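Local coordinates for ancillary protein 1 (Streptococcus pyogenes, PDB 2XI9) that serves as a pilus-presented adhesin whose internal thioester bond is required for efficient interaction with host cells, and probably binds collagen, at residues E42-Q47 and F61-I66; E92-K97 and D323-E328; K214-V219 and L247-F252; R242-L247 and A278-L283. One frame throughout, in Å; residues are numbered along the deposited sequence.

Interaction 1 of 4, residues E42-Q47 and F61-I66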
loop_
_atom_site.group_PDB
_atom_site.type_symbol
_atom_site.label_atom_id
_atom_site.label_comp_id
_atom_site.label_asym_id
_atom_site.label_seq_id
_atom_site.Cartn_x
_atom_site.Cartn_y
_atom_site.Cartn_z
ATOM N N GLU A 42 9.425 -2.670 18.490
ATOM C CA GLU A 42 10.699 -2.614 19.187
ATOM C C GLU A 42 10.800 -3.734 20.227
ATOM O O GLU A 42 9.803 -4.386 20.551
ATOM C CB GLU A 42 10.862 -1.237 19.856
ATOM C CG GLU A 42 10.765 -0.050 18.887
ATOM C CD GLU A 42 10.599 1.300 19.583
ATOM O OE1 GLU A 42 11.442 1.673 20.408
ATOM O OE2 GLU A 42 9.612 2.000 19.298
ATOM N N GLY A 43 12.006 -3.943 20.755
ATOM C CA GLY A 43 12.234 -4.893 21.846
ATOM C C GLY A 43 12.390 -6.349 21.427
ATOM O O GLY A 43 12.486 -7.212 22.268
ATOM N N ALA A 44 12.378 -6.647 20.128
ATOM C CA ALA A 44 12.667 -8.004 19.686
ATOM C C ALA A 44 14.184 -8.194 19.680
ATOM O O ALA A 44 14.905 -7.379 19.109
ATOM C CB ALA A 44 12.089 -8.241 18.310
ATOM N N THR A 45 14.685 -9.245 20.321
ATOM C CA THR A 45 16.114 -9.529 20.244
ATOM C C THR A 45 16.376 -10.397 19.027
ATOM O O THR A 45 15.904 -11.535 18.965
ATOM C CB THR A 45 16.641 -10.227 21.502
ATOM O OG1 THR A 45 16.610 -9.315 22.612
ATOM C CG2 THR A 45 18.063 -10.691 21.271
ATOM N N LEU A 46 17.118 -9.852 18.059
ATOM C CA LEU A 46 17.306 -10.494 16.749
ATOM C C LEU A 46 18.760 -10.856 16.491
ATOM O O LEU A 46 19.660 -10.181 16.976
ATOM C CB LEU A 46 16.815 -9.574 15.623
ATOM C CG LEU A 46 15.388 -9.032 15.747
ATOM C CD1 LEU A 46 14.986 -8.222 14.492
ATOM C CD2 LEU A 46 14.412 -10.163 16.014
ATOM N N GLN A 47 18.976 -11.904 15.698
ATOM C CA GLN A 47 20.315 -12.436 15.439
ATOM C C GLN A 47 20.548 -12.652 13.940
ATOM O O GLN A 47 19.775 -13.358 13.292
ATOM C CB GLN A 47 20.492 -13.758 16.202
ATOM C CG GLN A 47 21.851 -14.413 16.073
ATOM C CD GLN A 47 21.811 -15.887 16.434
ATOM O OE1 GLN A 47 22.032 -16.265 17.586
ATOM N NE2 GLN A 47 21.512 -16.728 15.450
ATOM N N PHE A 61 21.053 -7.878 18.025
ATOM C CA PHE A 61 20.613 -6.517 18.269
ATOM C C PHE A 61 19.148 -6.488 18.628
ATOM O O PHE A 61 18.439 -7.479 18.486
ATOM C CB PHE A 61 20.870 -5.643 17.043
ATOM C CG PHE A 61 20.180 -6.132 15.808
ATOM C CD1 PHE A 61 20.828 -6.990 14.934
ATOM C CD2 PHE A 61 18.877 -5.756 15.534
ATOM C CE1 PHE A 61 20.194 -7.457 13.806
ATOM C CE2 PHE A 61 18.241 -6.219 14.414
ATOM C CZ PHE A 61 18.900 -7.071 13.544
ATOM N N SER A 62 18.709 -5.324 19.079
ATOM C CA SER A 62 17.340 -5.108 19.481
ATOM C C SER A 62 16.621 -4.356 18.371
ATOM O O SER A 62 17.114 -3.334 17.882
ATOM C CB SER A 62 17.315 -4.313 20.790
ATOM O OG SER A 62 15.987 -4.076 21.228
ATOM N N SER A 63 15.462 -4.861 17.957
ATOM C CA SER A 63 14.666 -4.170 16.947
ATOM C C SER A 63 14.297 -2.774 17.457
ATOM O O SER A 63 13.994 -2.579 18.645
ATOM C CB SER A 63 13.424 -4.963 16.551
ATOM O OG SER A 63 12.456 -4.985 17.575
ATOM N N ASN A 64 14.374 -1.797 16.563
ATOM C CA ASN A 64 14.154 -0.409 16.939
ATOM C C ASN A 64 13.046 0.164 16.052
ATOM O O ASN A 64 12.340 -0.592 15.415
ATOM C CB ASN A 64 15.463 0.377 16.847
ATOM C CG ASN A 64 16.013 0.434 15.451
ATOM O OD1 ASN A 64 15.317 0.156 14.487
ATOM N ND2 ASN A 64 17.280 0.785 15.338
ATOM N N ASP A 65 12.917 1.487 16.023
ATOM C CA ASP A 65 11.790 2.139 15.412
ATOM C C ASP A 65 11.998 2.506 13.945
ATOM O O ASP A 65 11.031 2.830 13.278
ATOM C CB ASP A 65 11.394 3.378 16.211
ATOM C CG ASP A 65 12.494 4.417 16.289
ATOM O OD1 ASP A 65 13.664 4.097 16.023
ATOM O OD2 ASP A 65 12.186 5.568 16.659
ATOM N N ILE A 66 13.233 2.482 13.448
ATOM C CA ILE A 66 13.475 2.783 12.029
ATOM C C ILE A 66 14.069 1.607 11.232
ATOM O O ILE A 66 13.904 1.536 9.991
ATOM C CB ILE A 66 14.346 4.052 11.829
ATOM C CG1 ILE A 66 15.764 3.841 12.362
ATOM C CG2 ILE A 66 13.666 5.275 12.478
ATOM C CD1 ILE A 66 16.556 5.130 12.578
#

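Interaction 2 of 4, residues E92-K97 and D323-E328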
loop_
_atom_site.group_PDB
_atom_site.type_symbol
_atom_site.label_atom_id
_atom_site.label_comp_id
_atom_site.label_asym_id
_atom_site.label_seq_id
_atom_site.Cartn_x
_atom_site.Cartn_y
_atom_site.Cartn_z
ATOM N N GLU A 92 9.201 -17.172 12.713
ATOM C CA GLU A 92 10.076 -18.123 12.027
ATOM C C GLU A 92 11.304 -17.387 11.513
ATOM O O GLU A 92 11.205 -16.206 11.150
ATOM C CB GLU A 92 9.360 -18.812 10.859
ATOM C CG GLU A 92 8.468 -19.959 11.276
ATOM C CD GLU A 92 9.260 -21.144 11.821
ATOM O OE1 GLU A 92 9.192 -21.397 13.049
ATOM O OE2 GLU A 92 9.962 -21.812 11.026
ATOM N N PRO A 93 12.459 -18.071 11.476
ATOM C CA PRO A 93 13.674 -17.451 10.964
ATOM C C PRO A 93 13.531 -17.072 9.491
ATOM O O PRO A 93 12.801 -17.729 8.767
ATOM C CB PRO A 93 14.732 -18.558 11.105
ATOM C CG PRO A 93 14.107 -19.634 11.908
ATOM C CD PRO A 93 12.645 -19.510 11.722
ATOM N N ILE A 94 14.216 -16.016 9.066
ATOM C CA ILE A 94 14.210 -15.608 7.668
ATOM C C ILE A 94 15.543 -15.943 7.025
ATOM O O ILE A 94 16.587 -15.552 7.530
ATOM C CB ILE A 94 13.969 -14.090 7.500
ATOM C CG1 ILE A 94 12.648 -13.656 8.133
ATOM C CG2 ILE A 94 14.004 -13.701 6.006
ATOM C CD1 ILE A 94 11.477 -14.532 7.813
ATOM N N THR A 95 15.500 -16.643 5.893
ATOM C CA THR A 95 16.691 -16.895 5.097
ATOM C C THR A 95 16.647 -15.972 3.883
ATOM O O THR A 95 15.614 -15.871 3.220
ATOM C CB THR A 95 16.759 -18.372 4.663
ATOM O OG1 THR A 95 16.734 -19.208 5.832
ATOM C CG2 THR A 95 18.035 -18.656 3.871
ATOM N N PHE A 96 17.758 -15.284 3.615
ATOM C CA PHE A 96 17.869 -14.447 2.432
ATOM C C PHE A 96 19.265 -14.513 1.820
ATOM O O PHE A 96 20.240 -14.852 2.504
ATOM C CB PHE A 96 17.439 -12.999 2.730
ATOM C CG PHE A 96 18.309 -12.265 3.717
ATOM C CD1 PHE A 96 19.296 -11.398 3.276
ATOM C CD2 PHE A 96 18.107 -12.399 5.079
ATOM C CE1 PHE A 96 20.093 -10.702 4.184
ATOM C CE2 PHE A 96 18.898 -11.697 6.005
ATOM C CZ PHE A 96 19.893 -10.855 5.554
ATOM N N LYS A 97 19.339 -14.242 0.524
ATOM C CA LYS A 97 20.580 -14.277 -0.233
ATOM C C LYS A 97 20.880 -12.894 -0.792
ATOM O O LYS A 97 19.984 -12.234 -1.338
ATOM C CB LYS A 97 20.470 -15.299 -1.368
ATOM C CG LYS A 97 21.719 -15.434 -2.233
ATOM C CD LYS A 97 21.875 -16.850 -2.849
ATOM C CE LYS A 97 21.293 -16.933 -4.267
ATOM N NZ LYS A 97 21.218 -18.351 -4.780
ATOM N N ASP A 323 16.420 -2.191 0.341
ATOM C CA ASP A 323 16.020 -3.550 0.719
ATOM C C ASP A 323 15.800 -3.611 2.203
ATOM O O ASP A 323 16.659 -3.208 2.979
ATOM C CB ASP A 323 17.073 -4.580 0.333
ATOM C CG ASP A 323 17.008 -4.947 -1.128
ATOM O OD1 ASP A 323 16.036 -5.609 -1.554
ATOM O OD2 ASP A 323 17.927 -4.549 -1.848
ATOM N N ILE A 324 14.638 -4.125 2.570
ATOM C CA ILE A 324 14.264 -4.380 3.935
ATOM C C ILE A 324 14.281 -5.878 4.112
ATOM O O ILE A 324 13.813 -6.619 3.248
ATOM C CB ILE A 324 12.856 -3.848 4.232
ATOM C CG1 ILE A 324 12.780 -2.343 3.978
ATOM C CG2 ILE A 324 12.417 -4.183 5.672
ATOM C CD1 ILE A 324 13.900 -1.533 4.523
ATOM N N ILE A 325 14.843 -6.350 5.220
ATOM C CA ILE A 325 14.590 -7.713 5.632
ATOM C C ILE A 325 13.510 -7.580 6.672
ATOM O O ILE A 325 13.759 -7.176 7.828
ATOM C CB ILE A 325 15.819 -8.423 6.189
ATOM C CG1 ILE A 325 17.013 -8.301 5.216
ATOM C CG2 ILE A 325 15.480 -9.899 6.478
ATOM C CD1 ILE A 325 16.715 -8.771 3.800
ATOM N N ARG A 326 12.307 -7.945 6.266
ATOM C CA ARG A 326 11.119 -7.777 7.076
ATOM C C ARG A 326 10.849 -9.074 7.859
ATOM O O ARG A 326 10.877 -10.186 7.294
ATOM C CB ARG A 326 9.965 -7.385 6.152
ATOM C CG ARG A 326 8.794 -6.684 6.803
ATOM C CD ARG A 326 8.050 -5.699 5.876
ATOM N NE ARG A 326 6.633 -5.715 6.233
ATOM C CZ ARG A 326 5.776 -4.721 6.066
ATOM N NH1 ARG A 326 6.140 -3.551 5.528
ATOM N NH2 ARG A 326 4.521 -4.907 6.454
HETATM N N MSE A 327 10.651 -8.947 9.171
HETATM C CA MSE A 327 10.169 -10.057 9.983
HETATM C C MSE A 327 8.944 -9.571 10.752
HETATM O O MSE A 327 8.918 -8.434 11.239
HETATM C CB MSE A 327 11.274 -10.538 10.930
HETATM C CG MSE A 327 10.906 -11.686 11.838
HETATM SE SE MSE A 327 12.392 -12.065 13.058
HETATM C CE MSE A 327 13.183 -13.676 12.328
ATOM N N GLU A 328 7.909 -10.402 10.812
ATOM C CA GLU A 328 6.660 -10.019 11.449
ATOM C C GLU A 328 6.299 -10.988 12.576
ATOM O O GLU A 328 6.453 -12.213 12.444
ATOM C CB GLU A 328 5.518 -9.928 10.436
ATOM C CG GLU A 328 5.863 -9.126 9.194
ATOM C CD GLU A 328 4.657 -8.657 8.403
ATOM O OE1 GLU A 328 3.511 -9.110 8.669
ATOM O OE2 GLU A 328 4.868 -7.785 7.528
#

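Interaction 3 of 4, residues K214-V219 and L247-F252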
loop_
_atom_site.group_PDB
_atom_site.type_symbol
_atom_site.label_atom_id
_atom_site.label_comp_id
_atom_site.label_asym_id
_atom_site.label_seq_id
_atom_site.Cartn_x
_atom_site.Cartn_y
_atom_site.Cartn_z
ATOM N N LYS A 214 -1.673 -9.067 -8.906
ATOM C CA LYS A 214 -1.897 -8.933 -10.310
ATOM C C LYS A 214 -3.159 -8.143 -10.546
ATOM O O LYS A 214 -3.168 -7.276 -11.406
ATOM C CB LYS A 214 -1.934 -10.305 -11.009
ATOM C CG LYS A 214 -0.532 -10.983 -11.028
ATOM C CD LYS A 214 -0.411 -12.207 -11.961
ATOM C CE LYS A 214 -0.664 -13.520 -11.244
ATOM N NZ LYS A 214 -0.480 -14.696 -12.158
ATOM N N HIS A 215 -4.246 -8.453 -9.807
ATOM C CA HIS A 215 -5.524 -7.730 -9.964
ATOM C C HIS A 215 -5.385 -6.215 -9.738
ATOM O O HIS A 215 -5.892 -5.376 -10.543
ATOM C CB HIS A 215 -6.607 -8.324 -9.028
ATOM C CG HIS A 215 -7.038 -9.706 -9.420
ATOM N ND1 HIS A 215 -7.662 -10.595 -8.559
ATOM C CD2 HIS A 215 -6.928 -10.347 -10.603
ATOM C CE1 HIS A 215 -7.918 -11.718 -9.203
ATOM N NE2 HIS A 215 -7.493 -11.596 -10.451
ATOM N N ILE A 216 -4.693 -5.864 -8.665
ATOM C CA ILE A 216 -4.474 -4.497 -8.325
ATOM C C ILE A 216 -3.666 -3.741 -9.391
ATOM O O ILE A 216 -4.069 -2.626 -9.804
ATOM C CB ILE A 216 -3.827 -4.364 -6.883
ATOM C CG1 ILE A 216 -4.771 -4.877 -5.791
ATOM C CG2 ILE A 216 -3.271 -2.985 -6.671
ATOM C CD1 ILE A 216 -6.064 -4.212 -5.660
ATOM N N LYS A 217 -2.582 -4.346 -9.878
ATOM C CA LYS A 217 -1.745 -3.713 -10.873
ATOM C C LYS A 217 -2.541 -3.515 -12.148
ATOM O O LYS A 217 -2.322 -2.537 -12.821
ATOM C CB LYS A 217 -0.533 -4.559 -11.207
ATOM C CG LYS A 217 0.515 -4.586 -10.162
ATOM C CD LYS A 217 1.618 -5.507 -10.635
ATOM C CE LYS A 217 2.783 -5.528 -9.682
ATOM N NZ LYS A 217 3.830 -6.562 -10.066
ATOM N N LYS A 218 -3.486 -4.432 -12.459
ATOM C CA LYS A 218 -4.235 -4.316 -13.718
ATOM C C LYS A 218 -5.345 -3.257 -13.699
ATOM O O LYS A 218 -5.611 -2.626 -14.726
ATOM C CB LYS A 218 -4.765 -5.676 -14.175
ATOM C CG LYS A 218 -3.601 -6.595 -14.700
ATOM C CD LYS A 218 -3.974 -8.042 -14.829
ATOM C CE LYS A 218 -4.747 -8.289 -16.099
ATOM N NZ LYS A 218 -5.347 -9.689 -16.212
ATOM N N VAL A 219 -5.995 -3.083 -12.557
ATOM C CA VAL A 219 -6.926 -1.990 -12.346
ATOM C C VAL A 219 -6.197 -0.651 -12.542
ATOM O O VAL A 219 -6.657 0.201 -13.314
ATOM C CB VAL A 219 -7.592 -2.052 -10.939
ATOM C CG1 VAL A 219 -8.402 -0.781 -10.613
ATOM C CG2 VAL A 219 -8.536 -3.286 -10.808
ATOM N N LEU A 247 -13.421 2.367 -7.208
ATOM C CA LEU A 247 -14.398 1.300 -6.899
ATOM C C LEU A 247 -13.849 -0.075 -7.326
ATOM O O LEU A 247 -14.075 -1.041 -6.663
ATOM C CB LEU A 247 -15.746 1.607 -7.559
ATOM C CG LEU A 247 -16.860 0.573 -7.347
ATOM C CD1 LEU A 247 -17.137 0.460 -5.855
ATOM C CD2 LEU A 247 -18.142 0.927 -8.180
ATOM N N ALA A 248 -13.123 -0.138 -8.448
ATOM C CA ALA A 248 -12.506 -1.367 -8.929
ATOM C C ALA A 248 -11.440 -1.850 -7.938
ATOM O O ALA A 248 -11.337 -3.020 -7.682
ATOM C CB ALA A 248 -11.902 -1.172 -10.330
ATOM N N ILE A 249 -10.725 -0.925 -7.319
ATOM C CA ILE A 249 -9.793 -1.293 -6.250
ATOM C C ILE A 249 -10.571 -1.893 -5.056
ATOM O O ILE A 249 -10.212 -2.966 -4.566
ATOM C CB ILE A 249 -8.923 -0.083 -5.813
ATOM C CG1 ILE A 249 -7.916 0.301 -6.924
ATOM C CG2 ILE A 249 -8.268 -0.374 -4.408
ATOM C CD1 ILE A 249 -6.843 -0.743 -7.257
ATOM N N TYR A 250 -11.656 -1.228 -4.644
ATOM C CA TYR A 250 -12.489 -1.710 -3.545
ATOM C C TYR A 250 -13.114 -3.084 -3.827
ATOM O O TYR A 250 -13.311 -3.861 -2.905
ATOM C CB TYR A 250 -13.597 -0.711 -3.224
ATOM C CG TYR A 250 -13.177 0.574 -2.531
ATOM C CD1 TYR A 250 -11.998 0.656 -1.776
ATOM C CD2 TYR A 250 -13.961 1.694 -2.620
ATOM C CE1 TYR A 250 -11.643 1.812 -1.124
ATOM C CE2 TYR A 250 -13.613 2.880 -1.943
ATOM C CZ TYR A 250 -12.448 2.926 -1.212
ATOM O OH TYR A 250 -12.098 4.078 -0.542
ATOM N N TYR A 251 -13.430 -3.353 -5.093
ATOM C CA TYR A 251 -13.891 -4.649 -5.523
ATOM C C TYR A 251 -12.954 -5.770 -5.051
ATOM O O TYR A 251 -13.431 -6.798 -4.591
ATOM C CB TYR A 251 -14.096 -4.676 -7.053
ATOM C CG TYR A 251 -14.549 -6.030 -7.593
ATOM C CD1 TYR A 251 -13.627 -7.000 -7.977
ATOM C CD2 TYR A 251 -15.889 -6.349 -7.669
ATOM C CE1 TYR A 251 -14.045 -8.245 -8.445
ATOM C CE2 TYR A 251 -16.308 -7.595 -8.150
ATOM C CZ TYR A 251 -15.380 -8.528 -8.528
ATOM O OH TYR A 251 -15.794 -9.761 -8.986
ATOM N N PHE A 252 -11.639 -5.546 -5.118
ATOM C CA PHE A 252 -10.635 -6.532 -4.733
ATOM C C PHE A 252 -10.222 -6.388 -3.284
ATOM O O PHE A 252 -10.003 -7.376 -2.641
ATOM C CB PHE A 252 -9.380 -6.470 -5.644
ATOM C CG PHE A 252 -9.672 -6.866 -7.074
ATOM C CD1 PHE A 252 -10.016 -8.153 -7.375
ATOM C CD2 PHE A 252 -9.660 -5.907 -8.092
ATOM C CE1 PHE A 252 -10.355 -8.511 -8.723
ATOM C CE2 PHE A 252 -10.025 -6.232 -9.409
ATOM C CZ PHE A 252 -10.340 -7.526 -9.719
#

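Interaction 4 of 4, residues R242-L247 and A278-L283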
loop_
_atom_site.group_PDB
_atom_site.type_symbol
_atom_site.label_atom_id
_atom_site.label_comp_id
_atom_site.label_asym_id
_atom_site.label_seq_id
_atom_site.Cartn_x
_atom_site.Cartn_y
_atom_site.Cartn_z
ATOM N N ARG A 242 -11.595 8.169 -12.591
ATOM C CA ARG A 242 -10.973 8.099 -11.272
ATOM C C ARG A 242 -11.862 7.321 -10.278
ATOM O O ARG A 242 -11.399 6.453 -9.560
ATOM C CB ARG A 242 -10.658 9.513 -10.766
ATOM C CG ARG A 242 -9.729 9.567 -9.548
ATOM C CD ARG A 242 -9.237 10.974 -9.335
ATOM N NE ARG A 242 -8.237 11.041 -8.261
ATOM C CZ ARG A 242 -7.365 12.013 -8.102
ATOM N NH1 ARG A 242 -7.331 13.047 -8.940
ATOM N NH2 ARG A 242 -6.535 11.954 -7.066
ATOM N N ALA A 243 -13.140 7.662 -10.227
ATOM C CA ALA A 243 -14.073 6.979 -9.364
ATOM C C ALA A 243 -14.209 5.494 -9.707
ATOM O O ALA A 243 -14.208 4.664 -8.811
ATOM C CB ALA A 243 -15.410 7.632 -9.398
ATOM N N ALA A 244 -14.327 5.180 -10.994
ATOM C CA ALA A 244 -14.465 3.805 -11.437
ATOM C C ALA A 244 -13.245 3.024 -10.986
ATOM O O ALA A 244 -13.382 1.887 -10.570
ATOM C CB ALA A 244 -14.647 3.751 -12.972
ATOM N N THR A 245 -12.045 3.644 -11.091
ATOM C CA THR A 245 -10.774 3.044 -10.663
ATOM C C THR A 245 -10.817 2.785 -9.155
ATOM O O THR A 245 -10.419 1.706 -8.693
ATOM C CB THR A 245 -9.494 3.927 -11.092
ATOM O OG1 THR A 245 -9.593 4.300 -12.498
ATOM C CG2 THR A 245 -8.196 3.187 -10.875
ATOM N N GLN A 246 -11.297 3.758 -8.386
ATOM C CA GLN A 246 -11.354 3.604 -6.941
ATOM C C GLN A 246 -12.272 2.435 -6.561
ATOM O O GLN A 246 -11.961 1.646 -5.670
ATOM C CB GLN A 246 -11.856 4.900 -6.287
ATOM C CG GLN A 246 -11.958 4.851 -4.736
ATOM C CD GLN A 246 -10.634 4.620 -4.046
ATOM O OE1 GLN A 246 -9.907 5.566 -3.779
ATOM N NE2 GLN A 246 -10.347 3.368 -3.691
ATOM N N LEU A 247 -13.421 2.367 -7.208
ATOM C CA LEU A 247 -14.398 1.300 -6.899
ATOM C C LEU A 247 -13.849 -0.075 -7.326
ATOM O O LEU A 247 -14.075 -1.041 -6.663
ATOM C CB LEU A 247 -15.746 1.607 -7.559
ATOM C CG LEU A 247 -16.860 0.573 -7.347
ATOM C CD1 LEU A 247 -17.137 0.460 -5.855
ATOM C CD2 LEU A 247 -18.142 0.927 -8.180
ATOM N N ALA A 278 -20.367 0.788 -15.523
ATOM C CA ALA A 278 -20.030 -0.212 -16.565
ATOM C C ALA A 278 -18.499 -0.211 -16.789
ATOM O O ALA A 278 -17.884 -1.255 -16.971
ATOM C CB ALA A 278 -20.779 0.054 -17.854
ATOM N N VAL A 279 -17.878 0.966 -16.753
ATOM C CA VAL A 279 -16.419 1.047 -16.870
ATOM C C VAL A 279 -15.710 0.450 -15.645
ATOM O O VAL A 279 -14.684 -0.255 -15.771
ATOM C CB VAL A 279 -15.956 2.477 -17.175
ATOM C CG1 VAL A 279 -14.419 2.617 -16.982
ATOM C CG2 VAL A 279 -16.392 2.862 -18.579
ATOM N N ALA A 280 -16.268 0.644 -14.454
ATOM C CA ALA A 280 -15.712 -0.008 -13.280
ATOM C C ALA A 280 -15.719 -1.522 -13.517
ATOM O O ALA A 280 -14.746 -2.200 -13.206
ATOM C CB ALA A 280 -16.495 0.351 -12.024
ATOM N N LYS A 281 -16.815 -2.025 -14.073
ATOM C CA LYS A 281 -16.949 -3.468 -14.393
ATOM C C LYS A 281 -15.913 -3.951 -15.444
ATOM O O LYS A 281 -15.333 -5.045 -15.307
ATOM C CB LYS A 281 -18.361 -3.815 -14.860
ATOM C CG LYS A 281 -19.471 -3.719 -13.787
ATOM C CD LYS A 281 -20.832 -4.319 -14.296
ATOM C CE LYS A 281 -21.949 -4.168 -13.244
ATOM N NZ LYS A 281 -23.298 -4.464 -13.800
ATOM N N ILE A 282 -15.709 -3.147 -16.485
ATOM C CA ILE A 282 -14.596 -3.373 -17.447
ATOM C C ILE A 282 -13.220 -3.470 -16.781
ATOM O O ILE A 282 -12.483 -4.399 -17.032
ATOM C CB ILE A 282 -14.584 -2.275 -18.560
ATOM C CG1 ILE A 282 -15.739 -2.525 -19.520
ATOM C CG2 ILE A 282 -13.230 -2.283 -19.335
ATOM C CD1 ILE A 282 -16.232 -1.256 -20.283
ATOM N N LEU A 283 -12.905 -2.544 -15.878
ATOM C CA LEU A 283 -11.641 -2.574 -15.173
ATOM C C LEU A 283 -11.485 -3.873 -14.385
ATOM O O LEU A 283 -10.452 -4.555 -14.461
ATOM C CB LEU A 283 -11.503 -1.364 -14.279
ATOM C CG LEU A 283 -11.374 0.002 -14.961
ATOM C CD1 LEU A 283 -11.309 1.092 -13.846
ATOM C CD2 LEU A 283 -10.191 0.062 -15.911
#

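Interaction 1 of 4, residues E42-Q47 and F61-I66
Leu46 and Phe61 are an antiparallel hydrogen-bonded pair, and the backbone bonds fix the register: Leu46 N meets Phe61 O at 2.7 Å, while Phe61 N meets Leu46 O at 2.9 Å. The pattern runs on past the regular strands, with Ser63 N reaching Ala44 O at 2.8 Å, so Thr45 and Ser62 fall between as the non-hydrogen-bonded pair. Gly43 N adds a longer bond to Ser63 O, its donor tilted 32° from the carbonyl plane, where the chain bends through the positive phi of Gly43. One bond uses a side chain. Ala44 N donates to Ser63 OG (N to OG 3.0 Å), and a chi1 of 71° holds that hydroxyl between its own backbone N and carbonyl carbon, where it also bonds to Leu41 O. Ser63 thus grips the 41-44 bend with its N, O and OG.

Among the apolar contacts, Leu46 CB lies over one face of the Phe61 ring, 4.1 Å from the centroid and displaced toward the rim. Leu46 CD1 extends the contact to Phe61 CE2 at 3.8 Å. At the exposed end, Glu42 CG rests on the backbone C of Asn64 (3.6 Å); its carboxylate runs beside that of Asp65 but not in contact with it, so any electrostatic term is probably mildly unfavourable.

This is the edge hairpin of the antiparallel sheet in the prealbumin-like domain. Strand 60-62 is outermost, strand 45-48 is bonded on its other side to strand 75-83 through Thr45 and Gln47, and Leu46 and Phe61 pack on Ile29 of strand 26-33 in the facing sheet.

Interaction 2 of 4, residues E92-K97 and D323-E328
Ile325 sets its CD1 methyl over the centre of the Phe96 ring, the two side chains crossing at about a right angle. This CD1 stands 3.8 Å from the Phe96 ring centroid and 12° off the normal, which makes it a CH-pi contact over the face. Ile325 CG2 meets the same ring at Phe96 CD2 (3.9 Å), so the isoleucine spreads over the aromatic surface with more than one methyl. For Phe96, a chi1 of 65° sets the ring between the backbone N and carbonyl carbon and presents its face to the opposing strand. Ile94 and Ile325 instead slide past each other in opposite directions, touching through their CG2 methyls at 4.1 Å.

Met327 is present as selenomethionine. Its chain is extended as far as the selenium, then bends at chi3 (-104°), which brings the terminal methyl near Pro93 CA. Met327 CE lies 3.4 Å from Glu92 O. The same methyl, Met327 CE, touches Ile94 CG1 at 4.2 Å.

The strand axes run 8.8 Å apart, too far for backbone pairing, and no hydrogen bond joins the segments: this is the face-to-face packing of two sheets, as in a beta sandwich. Val103, Leu79 and Ile29 also pack against Ile325. On the other face of strand 321-329, Arg326 NE and NH2 both grip Glu328 OE2 side-on (NE to OE2 3.0 Å), with Glu118 as a second anion for the arginine and Lys199 as a second cation for the carboxylate.

The chemistry is therefore divided by face: between these two segments, cohesion rests on shape and dispersion, while the charges are paired on the far side of strand 321-329.

Interaction 3 of 4, residues K214-V219 and L247-F252
His215 CB sits squarely over the Phe252 ring, 3.6 Å from its centroid and only 6° off the normal. The imidazole itself is slid toward the rim: its plane lies at 29° to the phenyl ring and the two barely overlap, though His215 ND1 still comes to 3.4 Å from Phe252 CE1. Val219 approaches the same phenyl group at its edge, Val219 CG2 to Phe252 CE2 at 3.6 Å. Its other methyl, CG1, which chi1 places anti to the backbone N, presses on Ala248 CB at 3.5 Å and on Ile249 CD1 at 3.7 Å. Ile216 closes the row by crossing Ile249 at about a right angle, their CD1 methyls 3.9 Å apart.

The next shell fixes these groups. Tyr251 CD1 lies over the centre of the other Phe252 face, so the ring is clamped between tyrosine and histidine. Asp206 is hydrogen-bonded to His215 ND1, which would restrain rotation of the imidazole. Arg205 is a cation-pi partner of Tyr251 and also bonds to its carbonyl oxygen.

The axes of segments 214-219 and 247-252 lie 9.7 Å apart and run almost antiparallel, at 174°; they belong to helices 209-222 and 238-253. Contacts recurring at 215, 216 and 219 against 248, 249 and 252 give each helix a largely apolar stripe, with His215 at one end, the usual basis of antiparallel helix packing, here within the thioester domain.

Interaction 4 of 4, residues R242-L247 and A278-L283
Val279 opens the contact from the second helix, its CG1 touching Ala244 CB at 4.2 Å from one flank. One residue on, Ala280 brings the two backbones together, the CA atoms of Ala244 and Ala280 lying just 4.4 Å apart. Their CB atoms meet at 4.0 Å, and Ala280 CB also rests on Ala244 O. Leu247 reaches this methyl from the following turn, its CD2 4.2 Å from Ala280 CB. The next contact comes at Leu283. There CG is anti to the carbonyl carbon and CD1 continues the chain outward (chi2 178°), so that this one methyl lies against the backbone of the first helix, 3.8 Å from Thr245 CA. Thr245 OG1 is also close, 3.9 Å from Leu283 CD1, but its hydrogen bonds go to Leu241 O and Tyr224 N.

The segment axes approach to 8.4 Å and cross at -50°, close to the value expected when ridges of residues four apart on each helix fit the other's grooves. Small residues at the crossing make that approach possible. On the side of helix 238-253 turned from this contact, Gln246 NE2 bonds to the carbonyl oxygen of Cys160, the only cysteine of the chain and so presumably the sulfur donor of the internal thioester.

No hydrogen bond or charge pair links the segments. Adhesion between the helices therefore depends on close fit of buried methyl groups against each other and against the backbone, with the polar Thr245 hydroxyl satisfied by partners outside the contact.

The four contacts form two clusters, one in each domain. Interactions 1 and 2, with centres about 13 Å apart, both reach the six-stranded sheet of the prealbumin-like domain. They touch where Leu46 CD2 meets Met327 SE at 4.1 Å. Interactions 3 and 4 lie about 9 Å apart, centre to centre, in the thioester domain and use successive turns of helix 238-253, overlapping at Leu247; Val219 CG1 against Thr245 O (3.7 Å) and Ala248 CB against Leu283 CB join them. Interactions 2 and 3 stay about 15 Å apart at their nearest atoms, yet interaction 2 packs together strands that come before and after the thioester-domain helices, bringing the chain back to the first domain.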